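Local coordinates for protein tetraacyldisaccharide 4'-kinase (Aquifex aeolicus, PDB 4EHX) that transfers the gamma-phosphate of ATP to the 4'-position of a tetraacyldisaccharide 1-phosphate, a late step of lipid A biosynthesis, as an atypical P-loop kinase at the membrane interface, at residues S5-S10 / K161-P166; I39-L44 / I152-K157; L44-S49 / A167-E172. One frame throughout, in Å; residues are numbered along the deposited sequence.

From the N terminus, contact 1 joins the start of helix 7-25 to the loop 161-166 and closes the widest of the loops. Contact 2 is nested inside it, pairing strand 38-43 with strand 150-156 in the core. Directly after strand 38-43 comes the P-loop, whose first residues meet 167-172 in contact 3. Contact 3 crosses both other contacts along the chain. It shares Leu44 with contact 2, and its second segment continues from that of contact 1, with backbone bonding between Arg163 and Leu170. Together the three tie the N-terminal helix, through the loop between helix 157-160 and strand 182-186, to the predicted ATP site and the parallel strands 38-43 and 150-156.

Contact 1. Residues S5-S10 / K161-P166; sequences SLLPFS and KDRLLP
Ser10 and Leu165 bring the two backbones closest, with 5.6 Å between their CA atoms, where the N-terminal part of helix 7-25, preceded by a 3-10 segment that reaches Leu6, meets the irregular segment 161-166. A cis peptide precedes Pro166. The CA of Ser10 makes a CA-H...O contact of 3.5 Å with Leu165 O. The one hydrogen bond between the segments runs from Ser10 OG to Leu164 O, 2.9 Å, with the donor 46° above the carbonyl plane. The first torsion of Ser10 (chi1 -67°) sets OG anti to its own carbonyl carbon, and there OG also accepts from the backbone N-H of Ala167. An alanine here would probably leave Leu164 O and Ala167 N without this shared mate and let the loop shift against the helix. The arrangement joins the N-terminal helix of the kinase to the loop between helix 157-160 and strand 182-186, whose Leu165 side chain lies about 4 Å (nearest atoms) from that of Val46 in the predicted ATP site. Pro166 lies against the helix turn, its CG 3.5 Å from Phe9 CB, and the Phe9 ring extends beyond the proline. Leu6 flanks the same proline, CD1 lying 3.7 Å from Pro166 O. Farther along, Leu7 CD2 approaches Arg163 NH1 at 4.3 Å. Asp162 OD1 accepts the backbone N-H of Arg163 through its anti lone pair, at 2.6 Å, and also binds Asn169 N.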
# COMPACT_ATOMS: atom_id res chain seq x y z
N SER A 5 20.79 0.25 22.06
CA SER A 5 20.18 -0.51 23.16
C SER A 5 19.08 -1.44 22.62
O SER A 5 18.58 -2.30 23.35
CB SER A 5 19.64 0.40 24.27
OG SER A 5 18.44 1.06 23.90
N LEU A 6 18.73 -1.27 21.35
CA LEU A 6 17.72 -2.11 20.71
C LEU A 6 18.28 -3.34 19.98
O LEU A 6 17.54 -4.26 19.65
CB LEU A 6 16.89 -1.28 19.74
CG LEU A 6 15.99 -0.24 20.41
CD1 LEU A 6 15.21 0.52 19.36
CD2 LEU A 6 15.06 -0.92 21.41
N LEU A 7 19.58 -3.34 19.73
CA LEU A 7 20.20 -4.42 18.97
C LEU A 7 19.98 -5.84 19.54
O LEU A 7 19.87 -6.80 18.78
CB LEU A 7 21.69 -4.16 18.80
CG LEU A 7 22.07 -3.15 17.72
CD1 LEU A 7 23.49 -2.66 17.94
CD2 LEU A 7 21.90 -3.76 16.34
N PRO A 8 19.96 -5.98 20.89
CA PRO A 8 19.72 -7.31 21.46
C PRO A 8 18.38 -7.87 21.01
O PRO A 8 18.26 -9.07 20.75
CB PRO A 8 19.69 -7.03 22.97
CG PRO A 8 20.61 -5.87 23.13
CD PRO A 8 20.34 -5.00 21.93
N PHE A 9 17.38 -7.00 20.91
CA PHE A 9 16.07 -7.42 20.44
C PHE A 9 16.13 -7.81 18.97
O PHE A 9 15.48 -8.76 18.56
CB PHE A 9 15.04 -6.32 20.69
CG PHE A 9 14.81 -6.03 22.14
CD1 PHE A 9 14.08 -6.90 22.93
CD2 PHE A 9 15.36 -4.90 22.73
CE1 PHE A 9 13.88 -6.65 24.28
CE2 PHE A 9 15.16 -4.64 24.08
CZ PHE A 9 14.42 -5.51 24.85
N SER A 10 16.92 -7.08 18.18
CA SER A 10 17.11 -7.41 16.77
C SER A 10 17.72 -8.79 16.56
O SER A 10 17.29 -9.53 15.69
CB SER A 10 17.98 -6.36 16.08
OG SER A 10 17.31 -5.12 16.03
N LYS A 161 20.34 -0.70 3.16
CA LYS A 161 21.27 -0.25 4.19
C LYS A 161 20.70 -0.43 5.59
O LYS A 161 21.34 -0.06 6.57
CB LYS A 161 21.62 1.23 3.97
CG LYS A 161 22.16 1.53 2.58
CD LYS A 161 22.31 3.04 2.33
CE LYS A 161 20.95 3.71 2.18
NZ LYS A 161 21.08 5.11 1.67
N ASP A 162 19.50 -1.01 5.68
CA ASP A 162 18.75 -1.03 6.93
C ASP A 162 19.04 -2.27 7.78
O ASP A 162 19.82 -3.14 7.39
CB ASP A 162 17.25 -0.95 6.61
CG ASP A 162 16.45 -0.19 7.67
OD1 ASP A 162 16.79 -0.30 8.86
OD2 ASP A 162 15.48 0.51 7.30
N ARG A 163 18.40 -2.35 8.95
CA ARG A 163 18.61 -3.44 9.89
C ARG A 163 17.27 -4.01 10.36
O ARG A 163 16.24 -3.34 10.26
CB ARG A 163 19.42 -2.96 11.10
CG ARG A 163 20.84 -2.52 10.78
CD ARG A 163 21.51 -1.92 12.00
NE ARG A 163 20.77 -0.77 12.52
CZ ARG A 163 21.21 0.03 13.48
NH1 ARG A 163 22.39 -0.18 14.05
NH2 ARG A 163 20.46 1.06 13.88
N LEU A 164 17.29 -5.22 10.89
CA LEU A 164 16.09 -5.82 11.46
C LEU A 164 15.52 -4.98 12.60
O LEU A 164 16.25 -4.42 13.40
CB LEU A 164 16.38 -7.23 11.97
CG LEU A 164 16.38 -8.31 10.88
CD1 LEU A 164 17.04 -9.58 11.36
CD2 LEU A 164 14.96 -8.57 10.43
N LEU A 165 14.18 -4.91 12.65
CA LEU A 165 13.45 -4.45 13.82
C LEU A 165 13.97 -5.13 15.08
O LEU A 165 14.32 -6.31 15.04
CB LEU A 165 11.97 -4.82 13.68
CG LEU A 165 11.16 -4.10 12.61
CD1 LEU A 165 9.89 -4.88 12.30
CD2 LEU A 165 10.83 -2.69 13.08
N PRO A 166 13.97 -4.41 16.22
CA PRO A 166 13.54 -3.01 16.32
C PRO A 166 14.68 -2.01 16.10
O PRO A 166 14.41 -0.81 16.03
CB PRO A 166 13.04 -2.91 17.76
CG PRO A 166 13.86 -3.90 18.50
CD PRO A 166 14.14 -5.03 17.54

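Contact 2. Residues I39-L44 / I152-K157; sequences ISVGNL and ILLLKK
Ile152 O is gripped from two sources: Gly42 N donates to it at 3.1 Å, nearly along the C=O axis, and water 1 donates at 2.8 Å while accepting from Ser40 OG. The neighbouring bonds continue the parallel pairing of strands 38-43 and 150-156, whose short segments run 26° apart. Ile152 N reaches Ser40 O at 2.9 Å, and Leu154 N reaches Gly42 O at 2.8 Å in an almost straight bond. Leu44 N and Leu154 O are bridged by water 2, which accepts from the first and donates to the second, each at 2.6 Å. Val41, Asn43, Ile152 and Leu154 line one face of the sheet, where Val41 CG1 and Leu154 CD1 meet at 4.0 Å and helix 51-61 covers Val41 with Phe54 and Leu58. Ile39 and Ile152 lie side by side, pointing the same way, CG2 of the first against CD1 of the second. On the other face Gly42 has no side chain. CG of Leu153 is anti to the backbone N (chi1 178°), and the second torsion (chi2 68°) sets CD1 3.5 Å from Asn43 CA. Leu44 then crosses Leu153 at about a right angle, CG against the two methyl carbons, and touches Leu155 CD2 with its CD1. This is the core strand pairing of a P-loop fold, with strand 38-43 leading straight into the nucleotide loop; Asn43 ND2 bonds to Ser45 O at that exit. Backbone bonds fix the register, one water adds a second donor to Ile152 O, and another bridges Leu44 N and Leu154 O where the direct backbone bonding stops, so the polar groups are paired within the contact while leucine, isoleucine and valine carbons pack on both faces.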
# COMPACT_ATOMS: atom_id res chain seq x y z
N ILE A 39 -1.39 -12.88 -7.00
CA ILE A 39 -0.20 -12.06 -7.13
C ILE A 39 -0.01 -11.39 -5.78
O ILE A 39 -0.94 -10.80 -5.25
CB ILE A 39 -0.41 -10.97 -8.18
CG1 ILE A 39 -0.75 -11.59 -9.54
CG2 ILE A 39 0.85 -10.07 -8.27
CD1 ILE A 39 -1.31 -10.57 -10.56
N SER A 40 1.19 -11.46 -5.22
CA SER A 40 1.44 -10.78 -3.96
C SER A 40 2.25 -9.52 -4.20
O SER A 40 3.19 -9.52 -4.99
CB SER A 40 2.18 -11.69 -2.97
OG SER A 40 2.41 -11.00 -1.75
N VAL A 41 1.86 -8.44 -3.53
CA VAL A 41 2.65 -7.23 -3.48
C VAL A 41 3.11 -7.07 -2.05
O VAL A 41 2.32 -7.15 -1.10
CB VAL A 41 1.85 -5.98 -3.94
CG1 VAL A 41 2.72 -4.71 -3.81
CG2 VAL A 41 1.38 -6.18 -5.38
N GLY A 42 4.41 -6.85 -1.86
CA GLY A 42 4.91 -6.72 -0.52
C GLY A 42 6.24 -6.00 -0.43
O GLY A 42 6.81 -5.57 -1.44
N ASN A 43 6.72 -5.85 0.78
CA ASN A 43 8.05 -5.28 0.98
C ASN A 43 8.69 -5.83 2.25
O ASN A 43 8.11 -6.67 2.96
CB ASN A 43 8.01 -3.76 0.94
CG ASN A 43 7.61 -3.17 2.26
OD1 ASN A 43 6.71 -3.68 2.92
ND2 ASN A 43 8.30 -2.11 2.67
N LEU A 44 9.91 -5.38 2.52
CA LEU A 44 10.68 -5.94 3.62
C LEU A 44 10.63 -5.08 4.86
O LEU A 44 10.96 -5.53 5.94
CB LEU A 44 12.15 -6.13 3.19
CG LEU A 44 12.44 -7.23 2.19
CD1 LEU A 44 13.94 -7.37 2.00
CD2 LEU A 44 11.85 -8.54 2.67
N ILE A 152 5.78 -10.42 -5.86
CA ILE A 152 6.40 -9.15 -6.20
C ILE A 152 6.89 -8.45 -4.95
O ILE A 152 6.12 -8.21 -4.01
CB ILE A 152 5.43 -8.23 -6.94
CG1 ILE A 152 4.91 -8.92 -8.20
CG2 ILE A 152 6.15 -6.90 -7.30
CD1 ILE A 152 3.84 -8.08 -8.99
N LEU A 153 8.18 -8.13 -4.92
CA LEU A 153 8.77 -7.49 -3.75
C LEU A 153 9.23 -6.10 -4.12
O LEU A 153 9.99 -5.91 -5.07
CB LEU A 153 9.99 -8.28 -3.26
CG LEU A 153 10.71 -7.65 -2.07
CD1 LEU A 153 9.85 -7.70 -0.82
CD2 LEU A 153 12.09 -8.35 -1.81
N LEU A 154 8.77 -5.12 -3.35
CA LEU A 154 9.22 -3.74 -3.53
C LEU A 154 10.39 -3.48 -2.62
O LEU A 154 10.37 -3.87 -1.45
CB LEU A 154 8.09 -2.75 -3.19
CG LEU A 154 7.09 -2.45 -4.31
CD1 LEU A 154 6.45 -3.71 -4.86
CD2 LEU A 154 6.01 -1.49 -3.77
N LEU A 155 11.41 -2.82 -3.17
CA LEU A 155 12.62 -2.48 -2.43
C LEU A 155 12.96 -1.02 -2.66
O LEU A 155 13.03 -0.59 -3.81
CB LEU A 155 13.80 -3.29 -2.95
CG LEU A 155 14.21 -4.66 -2.41
CD1 LEU A 155 15.51 -5.02 -3.09
CD2 LEU A 155 14.38 -4.66 -0.88
N LYS A 156 13.22 -0.27 -1.59
CA LYS A 156 13.80 1.06 -1.77
C LYS A 156 15.27 1.08 -1.37
O LYS A 156 15.73 0.22 -0.61
CB LYS A 156 13.01 2.12 -0.99
CG LYS A 156 12.99 1.89 0.49
CD LYS A 156 12.04 2.84 1.17
CE LYS A 156 11.88 2.47 2.62
NZ LYS A 156 10.88 3.34 3.29
N LYS A 157 16.01 2.05 -1.88
CA LYS A 157 17.45 2.10 -1.62
C LYS A 157 17.73 2.01 -0.12
O LYS A 157 18.64 1.30 0.31
CB LYS A 157 18.08 3.36 -2.22
CG LYS A 157 19.61 3.41 -2.08
CD LYS A 157 20.16 4.72 -2.65
CE LYS A 157 21.68 4.79 -2.56
NZ LYS A 157 22.18 6.10 -3.06
O HOH W 1 5.00 -10.10 -2.34
O HOH W 2 11.33 -3.81 0.96

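Contact 3. Residues L44-S49 / A167-E172; sequences LSVGGS and AGNLRE
Ser45 and Leu170 form a single backbone bridge between two irregular segments that pass in roughly opposed directions, 147° apart. Two bonds flank it: Arg171 N donates to Leu44 O at 2.6 Å, and Val46 N donates to Asn169 O at 2.9 Å, in the plane of that carbonyl. Asn169 O also receives a CA-H...O contact from Ser45 CA at 3.2 Å. Around the bridge, Val46 crosses Asn169 at about a right angle, CG2 lying 3.6 Å from both CB and OD1 of the asparagine. The other branch, CG1, rests 4.0 Å from Arg171 CG. The arginine begins alongside Leu44 O, with CB at 3.3 Å, and its chain bends at chi3 (-74°), which sets NE; the guanidinium passes Ser45 O, with NE and NH2 equally near it. There NH2 forms a salt bridge with Asp139 and a weak bond to Asn43 OD1, whereas buried NE has no partner in the model. Leu44 CB touches Leu170 CD2 at 4.1 Å, and its CD2 meets Glu172 OE1. Ser45-Ser49 belong to the P-loop, Ser45-Thr52 being the predicted ATP site, and the bridge joins the start of this loop to 167-172. Ser45 OG turns to Asp159, and Glu172 is held by Gln142, Asn21 and a salt bridge to Arg179. The contact sits between the end of strand 150-156, whose Lys156 NZ bonds to Gly48 O, and helix 7-25, whose Tyr13 OH bonds to Arg171 O, just before the P-loop runs into helix 51-61.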
# COMPACT_ATOMS: atom_id res chain seq x y z
N LEU A 44 9.91 -5.38 2.52
CA LEU A 44 10.68 -5.94 3.62
C LEU A 44 10.63 -5.08 4.86
O LEU A 44 10.96 -5.53 5.94
CB LEU A 44 12.15 -6.13 3.19
CG LEU A 44 12.44 -7.23 2.19
CD1 LEU A 44 13.94 -7.37 2.00
CD2 LEU A 44 11.85 -8.54 2.67
N SER A 45 10.22 -3.82 4.71
CA SER A 45 10.36 -2.88 5.81
C SER A 45 9.07 -2.20 6.23
O SER A 45 8.11 -2.11 5.45
CB SER A 45 11.37 -1.78 5.44
OG SER A 45 10.99 -1.16 4.23
N VAL A 46 9.04 -1.74 7.47
CA VAL A 46 8.02 -0.80 7.89
C VAL A 46 8.41 0.58 7.36
O VAL A 46 9.58 0.83 7.08
CB VAL A 46 7.90 -0.77 9.42
CG1 VAL A 46 7.61 -2.17 9.93
CG2 VAL A 46 9.17 -0.23 10.05
N GLY A 47 7.43 1.47 7.19
CA GLY A 47 7.70 2.80 6.67
C GLY A 47 7.18 2.96 5.25
O GLY A 47 6.69 1.99 4.66
N GLY A 48 7.28 4.17 4.70
CA GLY A 48 6.79 4.45 3.36
C GLY A 48 7.32 3.44 2.36
O GLY A 48 8.52 3.17 2.33
N SER A 49 6.42 2.89 1.54
CA SER A 49 6.73 1.71 0.73
C SER A 49 6.45 1.87 -0.76
O SER A 49 7.12 1.25 -1.60
CB SER A 49 5.92 0.52 1.24
OG SER A 49 6.19 -0.63 0.47
N ALA A 167 15.92 -2.47 15.99
CA ALA A 167 17.03 -1.54 15.75
C ALA A 167 16.85 -0.79 14.42
O ALA A 167 17.14 0.40 14.32
CB ALA A 167 18.37 -2.25 15.78
N GLY A 168 16.37 -1.49 13.40
CA GLY A 168 16.08 -0.86 12.12
C GLY A 168 14.64 -1.10 11.71
O GLY A 168 13.81 -1.43 12.56
N ASN A 169 14.36 -0.95 10.42
CA ASN A 169 12.99 -1.07 9.92
C ASN A 169 12.67 -2.37 9.20
O ASN A 169 11.54 -2.56 8.74
CB ASN A 169 12.65 0.10 9.00
CG ASN A 169 12.85 1.43 9.67
OD1 ASN A 169 12.09 1.80 10.56
ND2 ASN A 169 13.88 2.16 9.26
N LEU A 170 13.64 -3.27 9.08
CA LEU A 170 13.39 -4.50 8.32
C LEU A 170 12.52 -5.49 9.08
O LEU A 170 12.76 -5.78 10.26
CB LEU A 170 14.72 -5.15 7.89
CG LEU A 170 15.57 -4.36 6.90
CD1 LEU A 170 16.85 -5.12 6.58
CD2 LEU A 170 14.77 -4.06 5.64
N ARG A 171 11.49 -6.01 8.42
CA ARG A 171 10.65 -7.04 9.01
C ARG A 171 11.31 -8.41 8.87
O ARG A 171 11.00 -9.33 9.63
CB ARG A 171 9.25 -7.06 8.36
CG ARG A 171 8.37 -5.90 8.82
CD ARG A 171 6.94 -6.02 8.31
NE ARG A 171 6.83 -5.73 6.88
CZ ARG A 171 5.69 -5.65 6.22
NH1 ARG A 171 4.53 -5.85 6.85
NH2 ARG A 171 5.69 -5.38 4.92
N GLU A 172 12.18 -8.55 7.86
CA GLU A 172 12.92 -9.78 7.59
C GLU A 172 14.30 -9.42 7.06
O GLU A 172 14.47 -8.36 6.45
CB GLU A 172 12.26 -10.59 6.47
CG GLU A 172 10.82 -10.88 6.62
CD GLU A 172 10.36 -11.86 5.55
OE1 GLU A 172 9.66 -11.43 4.61
OE2 GLU A 172 10.72 -13.05 5.66